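Local coordinates for SusD superfamily protein (Bacteroides thetaiotaomicron, PDB 3MCX), which is of unknown function but belongs to the SusD family of outer-membrane proteins, members of which typically bind glycans, and carries zinc ions in the crystal, at residues 46-49 with 50-54; 281-284 with 285-289; 314-318 with 319-323; 343-346 with 347-350; 438-441 with 442-445. All coordinates share one frame; numbering follows the deposited sequence. Where two conformers were deposited one is given.

Contact 1. Residues 46-49 with 50-54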
loop_
_atom_site.group_PDB
_atom_site.type_symbol
_atom_site.label_atom_id
_atom_site.label_comp_id
_atom_site.label_asym_id
_atom_site.label_seq_id
_atom_site.Cartn_x
_atom_site.Cartn_y
_atom_site.Cartn_z
ATOM N N TRP A 46 1.270 0.349 5.579
ATOM C CA TRP A 46 2.097 1.254 4.788
ATOM C C TRP A 46 3.405 0.557 4.452
ATOM O O TRP A 46 3.754 0.405 3.272
ATOM C CB TRP A 46 2.282 2.567 5.553
ATOM C CG TRP A 46 2.888 3.692 4.779
ATOM C CD1 TRP A 46 3.641 3.617 3.654
ATOM C CD2 TRP A 46 2.823 5.079 5.151
ATOM N NE1 TRP A 46 4.032 4.912 3.280
ATOM C CE2 TRP A 46 3.548 5.806 4.201
ATOM C CE3 TRP A 46 2.214 5.781 6.214
ATOM C CZ2 TRP A 46 3.669 7.205 4.260
ATOM C CZ3 TRP A 46 2.341 7.168 6.270
ATOM C CH2 TRP A 46 3.063 7.861 5.308
ATOM N N TYR A 47 4.133 0.105 5.460
ATOM C CA TYR A 47 5.474 -0.415 5.205
ATOM C C TYR A 47 5.577 -1.910 4.979
ATOM O O TYR A 47 6.625 -2.399 4.535
ATOM C CB TYR A 47 6.483 0.077 6.248
ATOM C CG TYR A 47 6.168 -0.238 7.692
ATOM C CD1 TYR A 47 6.049 -1.557 8.145
ATOM C CD2 TYR A 47 6.109 0.758 8.644
ATOM C CE1 TYR A 47 5.786 -1.847 9.508
ATOM C CE2 TYR A 47 5.864 0.501 9.974
ATOM C CZ TYR A 47 5.695 -0.810 10.402
ATOM O OH TYR A 47 5.445 -1.073 11.746
ATOM N N TYR A 48 4.496 -2.684 5.217
ATOM C CA TYR A 48 4.532 -4.133 4.956
ATOM C C TYR A 48 4.998 -4.467 3.549
ATOM O O TYR A 48 5.928 -5.271 3.385
ATOM C CB TYR A 48 3.169 -4.756 5.242
ATOM C CG TYR A 48 3.078 -6.250 4.977
ATOM C CD1 TYR A 48 3.579 -7.171 5.865
ATOM C CD2 TYR A 48 2.500 -6.739 3.799
ATOM C CE1 TYR A 48 3.473 -8.535 5.630
ATOM C CE2 TYR A 48 2.405 -8.102 3.550
ATOM C CZ TYR A 48 2.906 -8.984 4.471
ATOM O OH TYR A 48 2.824 -10.334 4.257
ATOM N N GLY A 49 4.438 -3.803 2.558
ATOM C CA GLY A 49 4.730 -4.108 1.167
ATOM C C GLY A 49 6.088 -3.640 0.699
ATOM O O GLY A 49 6.478 -3.920 -0.432
ATOM N N ASP A 50 6.829 -2.930 1.544
ATOM C CA ASP A 50 8.217 -2.603 1.278
ATOM C C ASP A 50 9.181 -3.535 2.021
ATOM O O ASP A 50 10.029 -4.159 1.400
ATOM C CB ASP A 50 8.451 -1.152 1.621
ATOM C CG ASP A 50 7.712 -0.238 0.682
ATOM O OD1 ASP A 50 8.124 -0.175 -0.508
ATOM O OD2 ASP A 50 6.738 0.386 1.124
ATOM N N CYS A 51 9.024 -3.698 3.315
ATOM C CA CYS A 51 9.989 -4.503 4.070
ATOM C C CYS A 51 9.941 -5.995 3.773
ATOM O O CYS A 51 10.878 -6.745 4.118
ATOM C CB CYS A 51 9.937 -4.255 5.589
ATOM S SG CYS A 51 8.445 -4.851 6.399
ATOM N N ARG A 52 8.871 -6.455 3.118
ATOM C CA ARG A 52 8.752 -7.845 2.707
ATOM C C ARG A 52 9.476 -8.146 1.395
ATOM O O ARG A 52 9.660 -9.321 1.043
ATOM C CB ARG A 52 7.266 -8.246 2.603
ATOM C CG ARG A 52 6.509 -8.203 3.895
ATOM C CD ARG A 52 6.763 -9.412 4.752
ATOM N NE ARG A 52 5.883 -10.517 4.349
ATOM C CZ ARG A 52 5.754 -11.643 5.033
ATOM N NH1 ARG A 52 6.522 -11.878 6.081
ATOM N NH2 ARG A 52 4.834 -12.535 4.665
ATOM N N ALA A 53 9.888 -7.099 0.672
ATOM C CA ALA A 53 10.590 -7.244 -0.604
ATOM C C ALA A 53 12.095 -7.043 -0.351
ATOM O O ALA A 53 12.600 -7.527 0.669
ATOM C CB ALA A 53 10.007 -6.303 -1.703
ATOM N N ALA A 54 12.839 -6.452 -1.280
ATOM C CA ALA A 54 14.306 -6.446 -1.217
ATOM C C ALA A 54 14.970 -5.083 -1.113
ATOM O O ALA A 54 16.209 -5.033 -0.970
ATOM C CB ALA A 54 14.890 -7.191 -2.440
#
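Y48, on helix 44-51, and R52, one turn further along the chain, meet with the aliphatic part of the arginine lying over one face of the phenol ring. CG of R52 sits 3.7 Å from the centroid of the Y48 ring and 17° off its normal, a CH-pi contact displaced toward the ring's rim. Bends at chi2 and chi3 then carry the R52 chain across the ring, and the guanidinium reaches the phenol end with its plane 31° from that of the ring. There NH2 of R52 is 3.0 Å from OH of Y48, but its clearer partner is the carbonyl O of R456, while NH1 is bound by the carbonyl of Y71. Beneath the side chains, R52 N donates to Y48 O over 3.2 Å. D50, the next large contributor, pairs through its backbone: D50 N and C51 N both donate to Y47 O, each at 3.0 Å. The D50 carboxylate turns to the loop between helices 403-414 and 420-426, where it takes the amides of G416 and G418. An alanine at Y48 would remove the ring under R52 and is likely to leave the arginine's methylenes without their support, so that the guanidinium could turn more easily. All these residues are buried, and the arginine's charge is brought inside on an aromatic bed, with carbonyl acceptors at both terminal nitrogens and the Y74 ring in cation-pi contact.

Contact 2. Residues 281-284 with 285-289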
loop_
_atom_site.group_PDB
_atom_site.type_symbol
_atom_site.label_atom_id
_atom_site.label_comp_id
_atom_site.label_asym_id
_atom_site.label_seq_id
_atom_site.Cartn_x
_atom_site.Cartn_y
_atom_site.Cartn_z
ATOM N N ALA A 281 12.546 7.676 9.698
ATOM C CA ALA A 281 13.165 8.964 9.958
ATOM C C ALA A 281 14.668 8.876 10.122
ATOM O O ALA A 281 15.215 7.859 10.566
ATOM C CB ALA A 281 12.545 9.598 11.223
ATOM N N ASN A 282 15.290 9.978 9.755
ATOM C CA ASN A 282 16.732 10.207 9.824
ATOM C C ASN A 282 16.935 11.154 10.987
ATOM O O ASN A 282 16.905 12.384 10.850
ATOM C CB ASN A 282 17.181 10.755 8.477
ATOM C CG ASN A 282 18.663 10.814 8.297
ATOM O OD1 ASN A 282 19.452 10.553 9.218
ATOM N ND2 ASN A 282 19.078 11.156 7.052
ATOM N N GLU A 283 17.116 10.553 12.165
ATOM C CA GLU A 283 16.961 11.269 13.434
ATOM C C GLU A 283 18.289 11.778 13.972
ATOM O O GLU A 283 19.345 11.177 13.735
ATOM C CB GLU A 283 16.346 10.318 14.480
ATOM C CG GLU A 283 15.012 9.707 14.099
ATOM C CD GLU A 283 14.678 8.497 14.928
ATOM O OE1 GLU A 283 15.334 7.453 14.749
ATOM O OE2 GLU A 283 13.725 8.597 15.757
ATOM N N ALA A 284 18.270 12.882 14.722
ATOM C CA ALA A 284 19.476 13.408 15.321
ATOM C C ALA A 284 20.018 12.506 16.432
ATOM O O ALA A 284 21.198 12.527 16.736
ATOM C CB ALA A 284 19.229 14.831 15.851
ATOM N N THR A 285 19.117 11.737 17.051
ATOM C CA THR A 285 19.487 10.665 17.987
ATOM C C THR A 285 18.637 9.469 17.568
ATOM O O THR A 285 17.414 9.589 17.411
ATOM C CB THR A 285 19.185 11.053 19.463
ATOM O OG1 THR A 285 19.972 12.180 19.839
ATOM C CG2 THR A 285 19.507 9.892 20.434
ATOM N N VAL A 286 19.264 8.313 17.338
ATOM C CA VAL A 286 18.530 7.128 16.876
ATOM C C VAL A 286 17.454 6.794 17.899
ATOM O O VAL A 286 17.755 6.735 19.107
ATOM C CB VAL A 286 19.462 5.924 16.706
ATOM C CG1 VAL A 286 18.684 4.639 16.369
ATOM C CG2 VAL A 286 20.523 6.186 15.611
ATOM N N ASP A 287 16.220 6.642 17.447
ATOM C CA ASP A 287 15.105 6.351 18.369
ATOM C C ASP A 287 14.087 5.440 17.729
ATOM O O ASP A 287 14.106 4.237 17.989
ATOM C CB ASP A 287 14.520 7.675 18.901
ATOM C CG ASP A 287 13.584 7.465 20.083
ATOM O OD1 ASP A 287 13.315 6.310 20.429
ATOM O OD2 ASP A 287 13.110 8.460 20.657
ATOM N N TRP A 288 13.234 5.981 16.875
ATOM C CA TRP A 288 12.146 5.250 16.281
ATOM C C TRP A 288 12.492 4.517 15.001
ATOM O O TRP A 288 11.787 3.575 14.646
ATOM C CB TRP A 288 10.955 6.176 15.990
ATOM C CG TRP A 288 10.388 6.790 17.214
ATOM C CD1 TRP A 288 10.703 7.999 17.763
ATOM C CD2 TRP A 288 9.388 6.218 18.055
ATOM N NE1 TRP A 288 9.942 8.224 18.905
ATOM C CE2 TRP A 288 9.133 7.136 19.100
ATOM C CE3 TRP A 288 8.676 5.014 18.020
ATOM C CZ2 TRP A 288 8.205 6.872 20.111
ATOM C CZ3 TRP A 288 7.740 4.760 19.029
ATOM C CH2 TRP A 288 7.504 5.693 20.038
ATOM N N ASN A 289 13.548 4.909 14.307
ATOM C CA ASN A 289 13.787 4.349 12.990
ATOM C C ASN A 289 13.934 2.829 12.999
ATOM O O ASN A 289 14.623 2.270 13.854
ATOM C CB ASN A 289 15.075 4.964 12.387
ATOM C CG ASN A 289 15.479 4.316 11.091
ATOM O OD1 ASN A 289 15.987 3.178 11.111
ATOM N ND2 ASN A 289 15.263 5.006 9.964
#
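The loop that joins helix 276-279 to strand 292-293 folds back on itself around one carboxylate, that of E283, which receives the backbone amides of D287, W288 and N289. OE1 of E283 accepts two of them, from D287 N at 3.0 Å and from N289 N at 3.1 Å, and they arrive on opposite faces of the carboxylate plane. OE2 of E283 takes W288 N at 2.9 Å through its syn lone pair, in a bond that is close to straight (166° at the hydrogen). With CG set beside the backbone N (chi1 -57°) and the rest of the chain nearly extended, E283 spans the loop to reach these three consecutive N-H groups. They fix its rotation and would be expected to favour the ionised form, although OD2 of D287, 4.9 Å from OE2 of E283, would oppose this somewhat. On the way, CB of E283 passes 3.2 Å from T285 O, and OE2 of E283 lies at the edge of the W288 ring, 3.7 Å from its CD1. The mouth of the loop is closed by N289, whose ND2 donates to A281 O over 2.9 Å from a position tilted out of the carbonyl plane; the same amide nitrogen is also bonded to L291 O. Around the loop, E283 and W288 lean on M278 of helix 276-279, N289 touches Y334 of strand 334-335, and R59 bonds to N289 O while its side chain packs against V286, so that this surface excursion is held against the body of the domain.

Contact 3. Residues 314-318 with 319-323. With ZN (zinc ion), chain D.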
loop_
_atom_site.group_PDB
_atom_site.type_symbol
_atom_site.label_atom_id
_atom_site.label_comp_id
_atom_site.label_asym_id
_atom_site.label_seq_id
_atom_site.Cartn_x
_atom_site.Cartn_y
_atom_site.Cartn_z
ATOM N N LYS A 314 19.264 9.675 1.317
ATOM C CA LYS A 314 20.040 10.550 2.168
ATOM C C LYS A 314 20.947 9.723 3.095
ATOM O O LYS A 314 20.529 8.694 3.605
ATOM C CB LYS A 314 19.074 11.366 3.036
ATOM C CG LYS A 314 18.012 12.121 2.261
ATOM C CD LYS A 314 18.663 13.149 1.352
ATOM C CE LYS A 314 17.642 14.006 0.618
ATOM N NZ LYS A 314 18.280 14.842 -0.467
ATOM N N GLU A 315 22.134 10.234 3.378
ATOM C CA GLU A 315 23.006 9.647 4.344
ATOM C C GLU A 315 22.479 10.029 5.752
ATOM O O GLU A 315 21.795 11.024 5.904
ATOM C CB GLU A 315 24.360 10.278 4.133
ATOM C CG GLU A 315 25.401 9.634 4.852
ATOM C CD GLU A 315 26.772 10.331 4.864
ATOM O OE1 GLU A 315 27.173 11.277 4.069
ATOM O OE2 GLU A 315 27.487 9.815 5.745
ATOM N N SER A 316 22.811 9.230 6.755
ATOM C CA SER A 316 22.519 9.561 8.152
ATOM C C SER A 316 22.979 10.965 8.528
ATOM O O SER A 316 24.117 11.364 8.291
ATOM C CB SER A 316 23.244 8.574 9.067
ATOM O OG SER A 316 23.095 8.906 10.440
ATOM N N VAL A 317 22.080 11.705 9.176
ATOM C CA VAL A 317 22.436 13.022 9.682
ATOM C C VAL A 317 23.404 12.917 10.883
ATOM O O VAL A 317 24.107 13.870 11.223
ATOM C CB VAL A 317 21.199 13.905 10.060
ATOM C CG1 VAL A 317 20.302 14.158 8.845
ATOM C CG2 VAL A 317 20.390 13.267 11.201
ATOM N N ILE A 318 23.437 11.749 11.529
ATOM C CA ILE A 318 24.488 11.448 12.500
ATOM C C ILE A 318 25.728 10.902 11.755
ATOM O O ILE A 318 25.685 9.798 11.216
ATOM C CB ILE A 318 24.054 10.380 13.523
ATOM C CG1 ILE A 318 22.777 10.828 14.266
ATOM C CG2 ILE A 318 25.176 10.031 14.467
ATOM C CD1 ILE A 318 22.045 9.652 14.995
ATOM N N GLU A 319 26.786 11.668 11.671
ATOM C CA GLU A 319 27.993 11.139 11.026
ATOM C C GLU A 319 28.582 10.039 11.900
ATOM O O GLU A 319 28.610 10.147 13.110
ATOM C CB GLU A 319 29.026 12.223 10.683
ATOM C CG GLU A 319 28.658 13.050 9.421
ATOM C CD GLU A 319 28.731 12.279 8.111
ATOM O OE1 GLU A 319 29.440 11.234 8.054
ATOM O OE2 GLU A 319 28.028 12.715 7.170
ATOM N N ASN A 320 29.093 9.001 11.253
ATOM C CA ASN A 320 29.798 7.902 11.933
ATOM C C ASN A 320 28.783 7.185 12.841
ATOM O O ASN A 320 29.096 6.835 13.965
ATOM C CB ASN A 320 31.040 8.395 12.679
ATOM C CG ASN A 320 32.001 9.112 11.768
ATOM O OD1 ASN A 320 32.106 8.703 10.585
ATOM N ND2 ASN A 320 32.674 10.134 12.253
ATOM N N ASN A 321 27.603 6.964 12.289
ATOM C CA ASN A 321 26.475 6.419 13.045
ATOM C C ASN A 321 26.669 4.931 13.314
ATOM O O ASN A 321 26.594 4.119 12.386
ATOM C CB ASN A 321 25.205 6.677 12.239
ATOM C CG ASN A 321 23.887 6.339 12.986
ATOM O OD1 ASN A 321 23.916 5.688 14.040
ATOM N ND2 ASN A 321 22.762 6.776 12.434
ATOM N N THR A 322 26.856 4.564 14.587
ATOM C CA THR A 322 27.090 3.153 14.928
ATOM C C THR A 322 25.792 2.362 15.050
ATOM O O THR A 322 25.856 1.137 15.240
ATOM C CB THR A 322 27.881 2.994 16.211
ATOM O OG1 THR A 322 27.138 3.590 17.269
ATOM C CG2 THR A 322 29.250 3.657 16.068
ATOM N N GLY A 323 24.635 3.023 14.859
ATOM C CA GLY A 323 23.310 2.396 14.823
ATOM C C GLY A 323 22.948 1.791 13.472
ATOM O O GLY A 323 21.896 1.160 13.308
HETATM ZN ZN ZN D . 29.313 10.257 6.271
HETATM O O HOH W 1 25.502 13.639 7.523
HETATM O O HOH W 2 27.205 7.645 9.519
#
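E315 places CG anti to its backbone N (chi1 -169°) and runs out extended, whereas E319 keeps CG beside its backbone N and bends at chi2 (-69°), so that the two carboxylates converge on one zinc ion. OE2 of E315 binds the zinc at 1.9 Å and OE1 of E319 at 2.0 Å, and the carboxylate planes stand almost perpendicular, 85° apart. The metal would offset the repulsion of two acids brought this close. The second oxygen of E319 is used too: its OE2 accepts a hydrogen bond from a water at 2.7 Å, and that water also donates to S316 O at 2.8 Å, tying the ligand back to the loop. Behind the site, ND2 of N321 donates to OG of S316 over 2.9 Å, and this hydroxyl in turn donates a hydrogen bond to I318 O at 2.8 Å. OD1 of N321 accepts G323 N at 2.9 Å, closing an Asx turn, so both ends of one amide shape the backbone beyond E319. ND1 of H330 supplies the third protein ligand, completing a zinc site of two one-oxygen glutamates and a histidine on the loop between strands 313-314 and 334-335.

Contact 4. Residues 343-346 with 347-350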
loop_
_atom_site.group_PDB
_atom_site.type_symbol
_atom_site.label_atom_id
_atom_site.label_comp_id
_atom_site.label_asym_id
_atom_site.label_seq_id
_atom_site.Cartn_x
_atom_site.Cartn_y
_atom_site.Cartn_z
ATOM N N GLY A 343 8.938 19.815 6.507
ATOM C CA GLY A 343 10.203 19.216 6.099
ATOM C C GLY A 343 11.073 18.668 7.219
ATOM O O GLY A 343 12.135 18.091 6.930
ATOM N N ASP A 344 10.638 18.841 8.476
ATOM C CA ASP A 344 11.354 18.324 9.648
ATOM C C ASP A 344 10.472 17.659 10.733
ATOM O O ASP A 344 10.926 17.474 11.858
ATOM C CB ASP A 344 12.158 19.451 10.267
ATOM C CG ASP A 344 11.276 20.548 10.830
ATOM O OD1 ASP A 344 10.016 20.456 10.714
ATOM O OD2 ASP A 344 11.836 21.535 11.392
ATOM N N ASP A 345 9.213 17.352 10.412
ATOM C CA ASP A 345 8.353 16.560 11.389
ATOM C C ASP A 345 7.504 15.611 10.619
ATOM O O ASP A 345 6.348 15.829 10.207
ATOM C CB ASP A 345 7.523 17.229 12.519
ATOM C CG ASP A 345 6.901 16.160 13.564
ATOM O OD1 ASP A 345 7.214 14.900 13.504
ATOM O OD2 ASP A 345 6.079 16.610 14.462
ATOM N N PRO A 346 8.122 14.428 10.471
ATOM C CA PRO A 346 7.448 13.379 9.735
ATOM C C PRO A 346 6.055 12.998 10.212
ATOM O O PRO A 346 5.266 12.485 9.413
ATOM C CB PRO A 346 8.422 12.193 9.869
ATOM C CG PRO A 346 9.750 12.843 9.989
ATOM C CD PRO A 346 9.497 14.032 10.847
ATOM N N LYS A 347 5.786 13.188 11.496
ATOM C CA LYS A 347 4.478 12.837 12.054
ATOM C C LYS A 347 3.330 13.625 11.448
ATOM O O LYS A 347 2.160 13.252 11.637
ATOM C CB LYS A 347 4.491 13.000 13.572
ATOM C CG LYS A 347 5.360 11.992 14.254
ATOM C CD LYS A 347 5.234 12.066 15.773
ATOM C CE LYS A 347 5.780 13.322 16.331
ATOM N NZ LYS A 347 7.253 13.445 16.156
ATOM N N THR A 348 3.638 14.737 10.787
ATOM C CA THR A 348 2.630 15.539 10.110
ATOM C C THR A 348 2.372 15.177 8.647
ATOM O O THR A 348 1.489 15.778 8.024
ATOM C CB THR A 348 2.987 17.049 10.162
ATOM O OG1 THR A 348 4.161 17.292 9.350
ATOM C CG2 THR A 348 3.179 17.513 11.614
ATOM N N ASN A 349 3.154 14.261 8.087
ATOM C CA ASN A 349 3.023 13.876 6.692
ATOM C C ASN A 349 1.658 13.250 6.467
ATOM O O ASN A 349 1.219 12.356 7.220
ATOM C CB ASN A 349 4.131 12.898 6.271
ATOM C CG ASN A 349 4.599 13.096 4.840
ATOM O OD1 ASN A 349 5.657 13.700 4.627
ATOM N ND2 ASN A 349 3.811 12.619 3.848
ATOM N N ASN A 350 0.997 13.666 5.397
ATOM C CA ASN A 350 -0.202 12.958 4.946
ATOM C C ASN A 350 0.145 11.541 4.485
ATOM O O ASN A 350 1.315 11.195 4.276
ATOM C CB ASN A 350 -0.883 13.709 3.813
ATOM C CG ASN A 350 -1.770 14.832 4.290
ATOM O OD1 ASN A 350 -1.830 15.170 5.487
ATOM N ND2 ASN A 350 -2.427 15.490 3.324
HETATM O O HOH W 3 2.822 11.139 8.984
#
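D345 and K347 form a salt bridge two residues apart, with NZ of K347 3.0 Å from OD1 of D345 on the syn side of the carboxylate. The lysine gets there by curling: bends at chi3 (-67°) and chi4 (-66°) swing its end back over the acid, with CE and CG also lying near the same oxygen. D345 was modelled in two conformers; the bridge is described for one of them and is doubtful for the other. Further hydrogen bonds hold the backbone of the turn. K347 N donates to the same OD1 of D345 at 3.0 Å, from the carboxylate face opposite to NZ, so one oxygen is gripped by a charge and by a backbone amide. The carbonyl of D345 is likewise shared by T348: its N donates to D345 O from above the carbonyl plane, while OG1 of T348 reaches D345 O at 2.8 Å within that plane. Further on, N349 N donates to P346 O over 3.1 Å, and a water bridges P346 O and N349 O with bonds of 2.8 and 2.7 Å. A leucine in place of K347 would probably leave the D345 carboxylate without its charged mate, held from this segment by the backbone amide alone. Packing comes from P346, which rests on P277 and M278 of helix 276-279, the second of which K347 also touches. Taken together, OD1 of D345 bonded to the amide two residues on, and the D345 carbonyl O to the amide three on, define an Asx turn superposed on a beta turn, here opening a short 3-10 segment through P346.

Contact 5. Residues 438-441 with 442-445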
loop_
_atom_site.group_PDB
_atom_site.type_symbol
_atom_site.label_atom_id
_atom_site.label_comp_id
_atom_site.label_asym_id
_atom_site.label_seq_id
_atom_site.Cartn_x
_atom_site.Cartn_y
_atom_site.Cartn_z
ATOM N N HIS A 438 21.998 -6.245 4.417
ATOM C CA HIS A 438 20.885 -6.974 4.962
ATOM C C HIS A 438 21.297 -7.607 6.270
ATOM O O HIS A 438 22.464 -7.999 6.495
ATOM C CB HIS A 438 20.386 -8.009 3.966
ATOM C CG HIS A 438 19.487 -7.425 2.923
ATOM N ND1 HIS A 438 18.186 -7.033 3.185
ATOM C CD2 HIS A 438 19.706 -7.157 1.609
ATOM C CE1 HIS A 438 17.646 -6.534 2.082
ATOM N NE2 HIS A 438 18.547 -6.621 1.103
ATOM N N LEU A 439 20.306 -7.755 7.143
ATOM C CA LEU A 439 20.617 -8.226 8.478
ATOM C C LEU A 439 20.999 -9.698 8.495
ATOM O O LEU A 439 20.455 -10.495 7.727
ATOM C CB LEU A 439 19.454 -8.013 9.426
ATOM C CG LEU A 439 19.018 -6.579 9.548
ATOM C CD1 LEU A 439 17.959 -6.419 10.701
ATOM C CD2 LEU A 439 20.174 -5.605 9.706
ATOM N N GLU A 440 21.857 -10.076 9.432
ATOM C CA GLU A 440 22.274 -11.462 9.567
ATOM C C GLU A 440 21.122 -12.371 9.984
ATOM O O GLU A 440 21.157 -13.576 9.776
ATOM C CB GLU A 440 23.451 -11.611 10.534
ATOM C CG GLU A 440 24.767 -10.986 10.031
ATOM C CD GLU A 440 25.217 -11.512 8.678
ATOM O OE1 GLU A 440 25.199 -12.748 8.508
ATOM O OE2 GLU A 440 25.599 -10.676 7.807
ATOM N N THR A 441 20.101 -11.814 10.607
ATOM C CA THR A 441 18.939 -12.616 10.972
ATOM C C THR A 441 18.253 -13.290 9.779
ATOM O O THR A 441 17.557 -14.297 9.968
ATOM C CB THR A 441 17.880 -11.750 11.695
ATOM O OG1 THR A 441 17.643 -10.555 10.939
ATOM C CG2 THR A 441 18.332 -11.417 13.126
ATOM N N LEU A 442 18.420 -12.774 8.557
ATOM C CA LEU A 442 17.817 -13.448 7.383
ATOM C C LEU A 442 18.418 -14.842 7.167
ATOM O O LEU A 442 17.757 -15.718 6.606
ATOM C CB LEU A 442 18.017 -12.648 6.107
ATOM C CG LEU A 442 17.453 -11.232 6.062
ATOM C CD1 LEU A 442 17.496 -10.651 4.651
ATOM C CD2 LEU A 442 15.973 -11.202 6.603
ATOM N N LYS A 443 19.663 -15.070 7.565
ATOM C CA LYS A 443 20.264 -16.402 7.476
ATOM C C LYS A 443 19.580 -17.376 8.435
ATOM O O LYS A 443 19.083 -18.397 7.998
ATOM C CB LYS A 443 21.780 -16.347 7.724
ATOM C CG LYS A 443 22.456 -15.589 6.608
ATOM C CD LYS A 443 23.971 -15.426 6.732
ATOM C CE LYS A 443 24.507 -14.555 5.572
ATOM N NZ LYS A 443 24.192 -13.070 5.629
ATOM N N ALA A 444 19.497 -17.017 9.720
ATOM C CA ALA A 444 18.868 -17.894 10.724
ATOM C C ALA A 444 17.379 -18.106 10.434
ATOM O O ALA A 444 16.824 -19.186 10.673
ATOM C CB ALA A 444 19.035 -17.288 12.138
ATOM N N SER A 445 16.725 -17.098 9.875
ATOM C CA SER A 445 15.284 -17.200 9.590
ATOM C C SER A 445 14.977 -17.715 8.179
ATOM O O SER A 445 13.825 -17.766 7.764
ATOM C CB SER A 445 14.595 -15.849 9.808
ATOM O OG SER A 445 14.685 -15.425 11.159
HETATM O O HOH W 4 21.577 -11.745 5.482
HETATM O O HOH W 5 16.567 -14.936 13.091
#
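E440 and K443 lie side by side and point the same way, their ends joined in a salt bridge on the outer surface. NZ of K443 is 3.1 Å from OE1 of E440 and approaches from above the carboxylate plane (39° out of it). A bend at chi2 in the glutamate (-56°) and one at chi4 in the lysine (72°) bring the ends together over the helical turn. The same NZ donates to a water at 2.9 Å, which in turn donates to L439 O at 2.8 Å, so the ammonium group is tied to the backbone as well as to the acid. Facing the protein instead, H438 and L442 cross obliquely, with CD1 of L442 4.0 Å from ND1 of H438. The ring is oriented by partners beyond this turn, Y72 at ND1 and D296 at NE2, and L442 also leans on R433. T441 likewise sends its hydroxyl outside the turn, to E73. The backbone makes a short, weakly bonded helical turn: L442 N donates to L439 O at 3.2 Å and K443 N to E440 O at 3.1 Å, before S445 N reaches T441 O at 2.9 Å. Bonds from residue i+3 to i are followed by one from i+4 to i, as in a single helical turn that starts with 3-10 character; here it is the short surface helix 441-444, with an i, i+3 salt bridge on its solvent side.

All five contacts are local and follow one another along the chain, each closing a turn or short loop of its own, and none nests within or crosses another. Contact 1, on helix 44-51 near the middle of the protein, touches two of the later ones: W46 packs against the backbone of N350 at contact 4, and the carbonyl of A54 lies beside H438 at contact 5. Contacts 2 and 3 are joined directly, since the side-chain amide of N282 bonds through OD1 to V317 N and through ND2 to E315 O, linking the 281-289 loop to the zinc-bearing one. Contacts 1, 2 and 4 all lean on helix 276-279, whereas contacts 4 and 5 lie far apart, about 31 Å between centres.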